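Local coordinates for PPR (Rhodospirillum centenum, PDB 1MZU), which senses light through a photoactive yellow protein domain, the N-terminal part of a sensor histidine kinase that probably phosphorylates protein histidine using ATP, at residues A[72-84]-A[93-105]. Numbering follows the deposited sequence.
Sequences APCTNIPAFSGRF and LDARFDFVFDFQM. With HC4 (4'-hydroxycinnamic acid), chain D.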
ATOM      1  N   ALA A  72      -3.889   0.648   8.129  1.00 30.04           N
ATOM      2  CA  ALA A  72      -4.749   1.518   7.337  1.00 30.57           C
ATOM      3  C   ALA A  72      -6.198   1.052   7.224  1.00 30.76           C
ATOM      4  O   ALA A  72      -6.648   0.712   6.125  1.00 29.62           O
ATOM      5  CB  ALA A  72      -4.132   1.690   5.945  1.00 28.69           C
ATOM      6  N   PRO A  73      -6.969   1.095   8.341  1.00 33.70           N
ATOM      7  CA  PRO A  73      -8.378   0.667   8.353  1.00 33.27           C
ATOM      8  C   PRO A  73      -9.348   1.349   7.387  1.00 30.60           C
ATOM      9  O   PRO A  73     -10.323   0.722   6.967  1.00 33.35           O
ATOM     10  CB  PRO A  73      -8.780   0.864   9.810  1.00 36.76           C
ATOM     11  CG  PRO A  73      -7.924   1.978  10.247  1.00 36.05           C
ATOM     12  CD  PRO A  73      -6.596   1.591   9.682  1.00 36.93           C
ATOM     13  N   CYS A  74      -9.061   2.596   6.997  1.00 29.79           N
ATOM     14  CA  CYS A  74      -9.904   3.347   6.046  1.00 30.20           C
ATOM     15  C   CYS A  74      -9.945   2.722   4.649  1.00 27.95           C
ATOM     16  O   CYS A  74     -10.784   3.078   3.824  1.00 24.58           O
ATOM     17  CB  CYS A  74      -9.550   4.837   6.038  1.00 28.11           C
ATOM     18  SG  CYS A  74      -8.001   5.274   5.153  1.00 43.28           S
ATOM     19  N   THR A  75      -8.996   1.823   4.389  1.00 27.11           N
ATOM     20  CA  THR A  75      -8.910   1.116   3.117  1.00 30.75           C
ATOM     21  C   THR A  75      -9.747  -0.175   3.125  1.00 33.33           C
ATOM     22  O   THR A  75      -9.899  -0.813   2.087  1.00 33.81           O
ATOM     23  CB  THR A  75      -7.447   0.722   2.781  1.00 30.71           C
ATOM     24  OG1 THR A  75      -6.988  -0.297   3.682  1.00 28.24           O
ATOM     25  CG2 THR A  75      -6.523   1.934   2.847  1.00 33.88           C
ATOM     26  N   ASN A  76     -10.308  -0.535   4.285  1.00 35.33           N
ATOM     27  CA  ASN A  76     -11.093  -1.768   4.432  1.00 40.48           C
ATOM     28  C   ASN A  76     -12.532  -1.754   3.877  1.00 41.95           C
ATOM     29  O   ASN A  76     -13.468  -2.284   4.485  1.00 44.71           O
ATOM     30  CB  ASN A  76     -11.042  -2.258   5.893  1.00 43.08           C
ATOM     31  CG  ASN A  76     -10.907  -3.771   6.011  1.00 45.24           C
ATOM     32  OD1 ASN A  76     -11.417  -4.373   6.957  1.00 48.00           O
ATOM     33  ND2 ASN A  76     -10.216  -4.387   5.064  1.00 46.01           N
ATOM     34  N   ILE A  77     -12.678  -1.150   2.699  1.00 41.62           N
ATOM     35  CA  ILE A  77     -13.946  -1.036   1.978  1.00 36.14           C
ATOM     36  C   ILE A  77     -13.808  -1.826   0.647  1.00 38.43           C
ATOM     37  O   ILE A  77     -12.691  -2.236   0.303  1.00 33.39           O
ATOM     38  CB  ILE A  77     -14.306   0.478   1.710  1.00 41.39           C
ATOM     39  CG1 ILE A  77     -13.151   1.232   1.034  1.00 40.02           C
ATOM     40  CG2 ILE A  77     -14.766   1.151   3.001  1.00 35.27           C
ATOM     41  CD1 ILE A  77     -13.582   2.572   0.454  1.00 45.38           C
ATOM     42  N   PRO A  78     -14.931  -2.120  -0.075  1.00 38.24           N
ATOM     43  CA  PRO A  78     -14.796  -2.862  -1.339  1.00 38.26           C
ATOM     44  C   PRO A  78     -13.985  -2.187  -2.452  1.00 33.54           C
ATOM     45  O   PRO A  78     -13.410  -2.873  -3.295  1.00 33.56           O
ATOM     46  CB  PRO A  78     -16.244  -3.079  -1.760  1.00 42.41           C
ATOM     47  CG  PRO A  78     -16.913  -3.284  -0.463  1.00 43.15           C
ATOM     48  CD  PRO A  78     -16.346  -2.160   0.361  1.00 40.95           C
ATOM     49  N   ALA A  79     -13.892  -0.858  -2.413  1.00 31.90           N
ATOM     50  CA  ALA A  79     -13.138  -0.099  -3.415  1.00 30.62           C
ATOM     51  C   ALA A  79     -11.623  -0.271  -3.290  1.00 32.44           C
ATOM     52  O   ALA A  79     -10.903  -0.072  -4.261  1.00 32.94           O
ATOM     53  CB  ALA A  79     -13.495   1.384  -3.335  1.00 30.69           C
ATOM     54  N   PHE A  80     -11.150  -0.650  -2.103  1.00 32.16           N
ATOM     55  CA  PHE A  80      -9.715  -0.832  -1.875  1.00 30.73           C
ATOM     56  C   PHE A  80      -9.349  -2.261  -1.460  1.00 28.06           C
ATOM     57  O   PHE A  80      -8.672  -2.939  -2.226  1.00 28.71           O
ATOM     58  CB  PHE A  80      -9.194   0.206  -0.852  1.00 25.75           C
ATOM     59  CG  PHE A  80      -7.706   0.572  -0.989  1.00 25.50           C
ATOM     60  CD1 PHE A  80      -6.687  -0.410  -1.095  1.00 22.68           C
ATOM     61  CD2 PHE A  80      -7.317   1.919  -0.902  1.00 25.69           C
ATOM     62  CE1 PHE A  80      -5.303  -0.055  -1.101  1.00 20.58           C
ATOM     63  CE2 PHE A  80      -5.936   2.294  -0.905  1.00 24.45           C
ATOM     64  CZ  PHE A  80      -4.927   1.294  -1.003  1.00 23.79           C
ATOM     65  N   SER A  81      -9.745  -2.700  -0.257  1.00 27.28           N
ATOM     66  CA  SER A  81      -9.409  -4.053   0.222  1.00 26.49           C
ATOM     67  C   SER A  81     -10.117  -5.142  -0.544  1.00 26.93           C
ATOM     68  O   SER A  81      -9.557  -6.218  -0.744  1.00 28.20           O
ATOM     69  CB  SER A  81      -9.659  -4.233   1.735  1.00 30.31           C
ATOM     70  OG  SER A  81     -11.035  -4.206   2.058  1.00 25.96           O
ATOM     71  N   GLY A  82     -11.332  -4.833  -1.009  1.00 28.81           N
ATOM     72  CA  GLY A  82     -12.118  -5.775  -1.801  1.00 28.09           C
ATOM     73  C   GLY A  82     -11.411  -6.019  -3.126  1.00 28.04           C
ATOM     74  O   GLY A  82     -11.273  -7.165  -3.549  1.00 27.80           O
ATOM     75  N   ARG A  83     -10.895  -4.941  -3.726  1.00 27.09           N
ATOM     76  CA  ARG A  83     -10.141  -4.992  -4.990  1.00 30.45           C
ATOM     77  C   ARG A  83      -8.848  -5.796  -4.810  1.00 28.83           C
ATOM     78  O   ARG A  83      -8.441  -6.540  -5.703  1.00 29.00           O
ATOM     79  CB  ARG A  83      -9.803  -3.581  -5.460  1.00 27.26           C
ATOM     80  CG  ARG A  83     -10.456  -3.197  -6.763  1.00 42.22           C
ATOM     81  CD  ARG A  83     -10.376  -1.719  -6.966  1.00 39.02           C
ATOM     82  NE  ARG A  83     -10.925  -1.264  -8.234  1.00 40.14           N
ATOM     83  CZ  ARG A  83     -11.500  -0.075  -8.408  1.00 41.92           C
ATOM     84  NH1 ARG A  83     -11.625   0.774  -7.388  1.00 42.93           N
ATOM     85  NH2 ARG A  83     -11.871   0.306  -9.620  1.00 41.87           N
ATOM     86  N   PHE A  84      -8.240  -5.664  -3.629  1.00 28.56           N
ATOM     87  CA  PHE A  84      -7.024  -6.409  -3.283  1.00 27.81           C
ATOM     88  C   PHE A  84      -7.323  -7.909  -3.158  1.00 25.10           C
ATOM     89  O   PHE A  84      -6.615  -8.725  -3.748  1.00 28.85           O
ATOM     90  CB  PHE A  84      -6.385  -5.878  -1.975  1.00 24.68           C
ATOM     91  CG  PHE A  84      -5.178  -6.677  -1.509  1.00 29.00           C
ATOM     92  CD1 PHE A  84      -3.933  -6.510  -2.140  1.00 28.41           C
ATOM     93  CD2 PHE A  84      -5.288  -7.618  -0.459  1.00 31.15           C
ATOM     94  CE1 PHE A  84      -2.810  -7.264  -1.743  1.00 24.86           C
ATOM     95  CE2 PHE A  84      -4.163  -8.385  -0.045  1.00 30.09           C
ATOM     96  CZ  PHE A  84      -2.923  -8.204  -0.695  1.00 31.42           C
ATOM     97  N   LEU A  93      -3.348  -9.226  -9.753  1.00 40.78           N
ATOM     98  CA  LEU A  93      -3.759  -7.975  -9.123  1.00 37.76           C
ATOM     99  C   LEU A  93      -3.344  -6.853 -10.078  1.00 34.87           C
ATOM    100  O   LEU A  93      -2.173  -6.746 -10.453  1.00 35.58           O
ATOM    101  CB  LEU A  93      -3.101  -7.788  -7.739  1.00 34.03           C
ATOM    102  CG  LEU A  93      -3.361  -6.471  -6.994  1.00 34.64           C
ATOM    103  CD1 LEU A  93      -4.840  -6.270  -6.718  1.00 33.90           C
ATOM    104  CD2 LEU A  93      -2.565  -6.416  -5.711  1.00 35.18           C
ATOM    105  N   ASP A  94      -4.322  -6.066 -10.511  1.00 33.59           N
ATOM    106  CA  ASP A  94      -4.081  -4.954 -11.415  1.00 35.14           C
ATOM    107  C   ASP A  94      -5.225  -3.966 -11.294  1.00 35.67           C
ATOM    108  O   ASP A  94      -6.297  -4.159 -11.887  1.00 35.82           O
ATOM    109  CB  ASP A  94      -3.935  -5.427 -12.858  1.00 39.83           C
ATOM    110  CG  ASP A  94      -3.139  -4.461 -13.680  1.00 43.96           C
ATOM    111  OD1 ASP A  94      -3.729  -3.492 -14.207  1.00 47.77           O
ATOM    112  OD2 ASP A  94      -1.905  -4.641 -13.747  1.00 49.69           O
ATOM    113  N   ALA A  95      -4.976  -2.893 -10.547  1.00 31.71           N
ATOM    114  CA  ALA A  95      -5.995  -1.885 -10.309  1.00 32.42           C
ATOM    115  C   ALA A  95      -5.403  -0.493 -10.262  1.00 34.69           C
ATOM    116  O   ALA A  95      -4.265  -0.302  -9.821  1.00 32.27           O
ATOM    117  CB  ALA A  95      -6.734  -2.185  -9.011  1.00 32.39           C
ATOM    118  N   ARG A  96      -6.206   0.475 -10.699  1.00 36.42           N
ATOM    119  CA  ARG A  96      -5.846   1.888 -10.725  1.00 38.87           C
ATOM    120  C   ARG A  96      -7.140   2.618 -10.386  1.00 40.37           C
ATOM    121  O   ARG A  96      -8.170   2.402 -11.045  1.00 40.36           O
ATOM    122  CB  ARG A  96      -5.340   2.277 -12.121  1.00 42.40           C
ATOM    123  CG  ARG A  96      -4.830   3.724 -12.261  1.00 52.15           C
ATOM    124  CD  ARG A  96      -4.090   3.968 -13.586  1.00 59.06           C
ATOM    125  NE  ARG A  96      -4.875   3.600 -14.770  1.00 65.20           N
ATOM    126  CZ  ARG A  96      -4.481   2.731 -15.704  1.00 67.17           C
ATOM    127  NH1 ARG A  96      -3.302   2.128 -15.612  1.00 68.69           N
ATOM    128  NH2 ARG A  96      -5.292   2.423 -16.709  1.00 69.70           N
ATOM    129  N   PHE A  97      -7.105   3.423  -9.318  1.00 37.25           N
ATOM    130  CA  PHE A  97      -8.286   4.176  -8.867  1.00 34.05           C
ATOM    131  C   PHE A  97      -7.922   5.367  -7.993  1.00 37.00           C
ATOM    132  O   PHE A  97      -6.856   5.386  -7.384  1.00 36.61           O
ATOM    133  CB  PHE A  97      -9.282   3.259  -8.109  1.00 33.44           C
ATOM    134  CG  PHE A  97      -8.679   2.526  -6.922  1.00 35.60           C
ATOM    135  CD1 PHE A  97      -7.943   1.337  -7.114  1.00 35.78           C
ATOM    136  CD2 PHE A  97      -8.863   3.005  -5.609  1.00 32.94           C
ATOM    137  CE1 PHE A  97      -7.397   0.629  -6.016  1.00 38.44           C
ATOM    138  CE2 PHE A  97      -8.324   2.310  -4.501  1.00 35.55           C
ATOM    139  CZ  PHE A  97      -7.591   1.117  -4.706  1.00 37.16           C
ATOM    140  N   ASP A  98      -8.830   6.342  -7.926  1.00 38.25           N
ATOM    141  CA  ASP A  98      -8.641   7.535  -7.100  1.00 42.28           C
ATOM    142  C   ASP A  98      -9.147   7.234  -5.688  1.00 40.79           C
ATOM    143  O   ASP A  98     -10.102   6.473  -5.514  1.00 39.51           O
ATOM    144  CB  ASP A  98      -9.369   8.751  -7.700  1.00 46.38           C
ATOM    145  CG  ASP A  98      -8.717   9.260  -8.996  1.00 50.01           C
ATOM    146  OD1 ASP A  98      -7.570   8.859  -9.306  1.00 50.97           O
ATOM    147  OD2 ASP A  98      -9.354  10.061  -9.718  1.00 54.06           O
ATOM    148  N   PHE A  99      -8.479   7.798  -4.685  1.00 39.94           N
ATOM    149  CA  PHE A  99      -8.826   7.566  -3.284  1.00 40.23           C
ATOM    150  C   PHE A  99      -8.450   8.765  -2.426  1.00 40.00           C
ATOM    151  O   PHE A  99      -7.669   9.619  -2.842  1.00 37.25           O
ATOM    152  CB  PHE A  99      -8.074   6.321  -2.771  1.00 39.75           C
ATOM    153  CG  PHE A  99      -8.795   5.581  -1.683  1.00 36.32           C
ATOM    154  CD1 PHE A  99      -9.932   4.820  -1.985  1.00 33.67           C
ATOM    155  CD2 PHE A  99      -8.371   5.678  -0.341  1.00 36.39           C
ATOM    156  CE1 PHE A  99     -10.649   4.163  -0.967  1.00 38.29           C
ATOM    157  CE2 PHE A  99      -9.077   5.029   0.695  1.00 33.11           C
ATOM    158  CZ  PHE A  99     -10.220   4.268   0.383  1.00 36.74           C
ATOM    159  N   VAL A 100      -9.010   8.804  -1.220  1.00 40.58           N
ATOM    160  CA  VAL A 100      -8.747   9.875  -0.267  1.00 42.19           C
ATOM    161  C   VAL A 100      -8.453   9.253   1.108  1.00 44.38           C
ATOM    162  O   VAL A 100      -9.224   8.427   1.608  1.00 45.97           O
ATOM    163  CB  VAL A 100      -9.923  10.933  -0.247  1.00 43.67           C
ATOM    164  CG1 VAL A 100     -11.240  10.337   0.266  1.00 47.02           C
ATOM    165  CG2 VAL A 100      -9.538  12.161   0.554  1.00 45.05           C
ATOM    166  N   PHE A 101      -7.278   9.574   1.645  1.00 45.74           N
ATOM    167  CA  PHE A 101      -6.836   9.089   2.949  1.00 47.85           C
ATOM    168  C   PHE A 101      -7.301  10.014   4.074  1.00 52.05           C
ATOM    169  O   PHE A 101      -6.943  11.202   4.109  1.00 51.63           O
ATOM    170  CB  PHE A 101      -5.312   8.920   2.975  1.00 42.72           C
ATOM    171  CG  PHE A 101      -4.825   7.658   2.313  1.00 39.92           C
ATOM    172  CD1 PHE A 101      -5.641   6.510   2.276  1.00 38.80           C
ATOM    173  CD2 PHE A 101      -3.546   7.602   1.719  1.00 38.35           C
ATOM    174  CE1 PHE A 101      -5.204   5.316   1.655  1.00 40.55           C
ATOM    175  CE2 PHE A 101      -3.089   6.408   1.090  1.00 38.45           C
ATOM    176  CZ  PHE A 101      -3.933   5.259   1.061  1.00 35.50           C
ATOM    177  N   ASP A 102      -8.113   9.456   4.980  1.00 56.40           N
ATOM    178  CA  ASP A 102      -8.685  10.183   6.121  1.00 60.06           C
ATOM    179  C   ASP A 102      -7.795  10.163   7.368  1.00 62.11           C
ATOM    180  O   ASP A 102      -8.016   9.383   8.312  1.00 63.49           O
ATOM    181  CB  ASP A 102     -10.079   9.628   6.451  1.00 61.96           C
ATOM    182  CG  ASP A 102     -10.923  10.597   7.260  1.00 65.43           C
ATOM    183  OD1 ASP A 102     -11.053  11.774   6.837  1.00 67.23           O
ATOM    184  OD2 ASP A 102     -11.460  10.178   8.310  1.00 65.55           O
ATOM    185  N   PHE A 103      -6.805  11.054   7.365  1.00 63.42           N
ATOM    186  CA  PHE A 103      -5.859  11.192   8.469  1.00 64.86           C
ATOM    187  C   PHE A 103      -6.439  12.052   9.584  1.00 64.26           C
ATOM    188  O   PHE A 103      -7.551  12.558   9.459  1.00 66.13           O
ATOM    189  CB  PHE A 103      -4.537  11.783   7.959  1.00 66.55           C
ATOM    190  CG  PHE A 103      -3.771  10.871   7.027  1.00 69.03           C
ATOM    191  CD1 PHE A 103      -2.849  11.401   6.100  1.00 70.07           C
ATOM    192  CD2 PHE A 103      -3.948   9.473   7.080  1.00 69.71           C
ATOM    193  CE1 PHE A 103      -2.106  10.539   5.231  1.00 70.33           C
ATOM    194  CE2 PHE A 103      -3.223   8.610   6.231  1.00 70.32           C
ATOM    195  CZ  PHE A 103      -2.299   9.134   5.303  1.00 69.51           C
ATOM    196  N   GLN A 104      -5.672  12.234  10.657  1.00 63.80           N
ATOM    197  CA  GLN A 104      -6.094  13.026  11.815  1.00 63.82           C
ATOM    198  C   GLN A 104      -6.268  14.511  11.496  1.00 64.59           C
ATOM    199  O   GLN A 104      -7.233  15.139  11.935  1.00 63.94           O
ATOM    200  CB  GLN A 104      -5.083  12.861  12.956  1.00 63.80           C
ATOM    201  CG  GLN A 104      -4.870  11.422  13.382  1.00 64.42           C
ATOM    202  CD  GLN A 104      -4.195  11.299  14.721  1.00 64.86           C
ATOM    203  OE1 GLN A 104      -2.969  11.337  14.817  1.00 65.82           O
ATOM    204  NE2 GLN A 104      -4.992  11.125  15.770  1.00 66.43           N
ATOM    205  N   MET A 105      -5.359  15.035  10.675  1.00 66.85           N
ATOM    206  CA  MET A 105      -5.361  16.439  10.274  1.00 68.85           C
ATOM    207  C   MET A 105      -6.366  16.804   9.177  1.00 67.73           C
ATOM    208  O   MET A 105      -7.425  17.367   9.471  1.00 68.78           O
ATOM    209  CB  MET A 105      -3.940  16.898   9.886  1.00 72.37           C
ATOM    210  CG  MET A 105      -2.855  16.550  10.911  1.00 77.84           C
ATOM    211  SD  MET A 105      -3.178  17.154  12.595  1.00 87.29           S
ATOM    212  CE  MET A 105      -1.782  16.423  13.503  1.00 83.18           C
TER
HETATM  213  C1  HC4 D 130      -6.716   4.991   6.332  1.00 39.21           C
HETATM  214  O1  HC4 D 130      -6.929   4.506   7.492  1.00 32.92           O
HETATM  215  C2  HC4 D 130      -5.411   5.243   5.777  1.00 34.15           C
HETATM  216  C3  HC4 D 130      -4.300   5.131   6.497  1.00 36.32           C
HETATM  217  C1' HC4 D 130      -2.968   5.079   5.966  1.00 34.98           C
HETATM  218  C2' HC4 D 130      -1.840   4.940   6.894  1.00 36.06           C
HETATM  219  C3' HC4 D 130      -0.528   4.796   6.388  1.00 35.68           C
HETATM  220  C4' HC4 D 130      -0.321   4.719   4.981  1.00 33.91           C
HETATM  221  C5' HC4 D 130      -1.415   4.849   4.087  1.00 33.12           C
HETATM  222  C6' HC4 D 130      -2.706   5.004   4.590  1.00 31.66           C
HETATM  223  O4' HC4 D 130       0.885   4.577   4.475  1.00 30.26           O
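C74 and F101 line the chromophore pocket of this PAS-fold photoactive yellow protein domain, where helix 78-89 and the loop before it pack on 94-102, an edge strand of the antiparallel sheet. C74 SG forms the thioester to 4'-hydroxycinnamic acid, 1.8 Å from its C1, and lies 3.9 Å from F101 CD1. C6' of the chromophore lies over the centre of one F101 face. Y47 and E51 hydrogen-bond to this ligand. Next to the pocket, F80, F97 and F99 form an aromatic cluster with two T-shaped pairs. F97 turns its edge to one face of F80, planes at 85°. F80 sets its CD2 edge over the centre of one F99 face, centroids 5.1 Å apart. I77 CD1 meets the F99 edge at CE1, 3.6 Å away. R83, extended from CG to NE (chi3 177°), lays its guanidinium flat on F97, planes 11° apart. An alanine at F97 is likely to leave this guanidinium without its stacking partner and open a gap beside the F80 face. The guanidinium makes a weak bond, R83 NH1 to A79 O at 3.3 Å, and the same carbonyl oxygen sits over the F97 face, 3.5 Å from CE2.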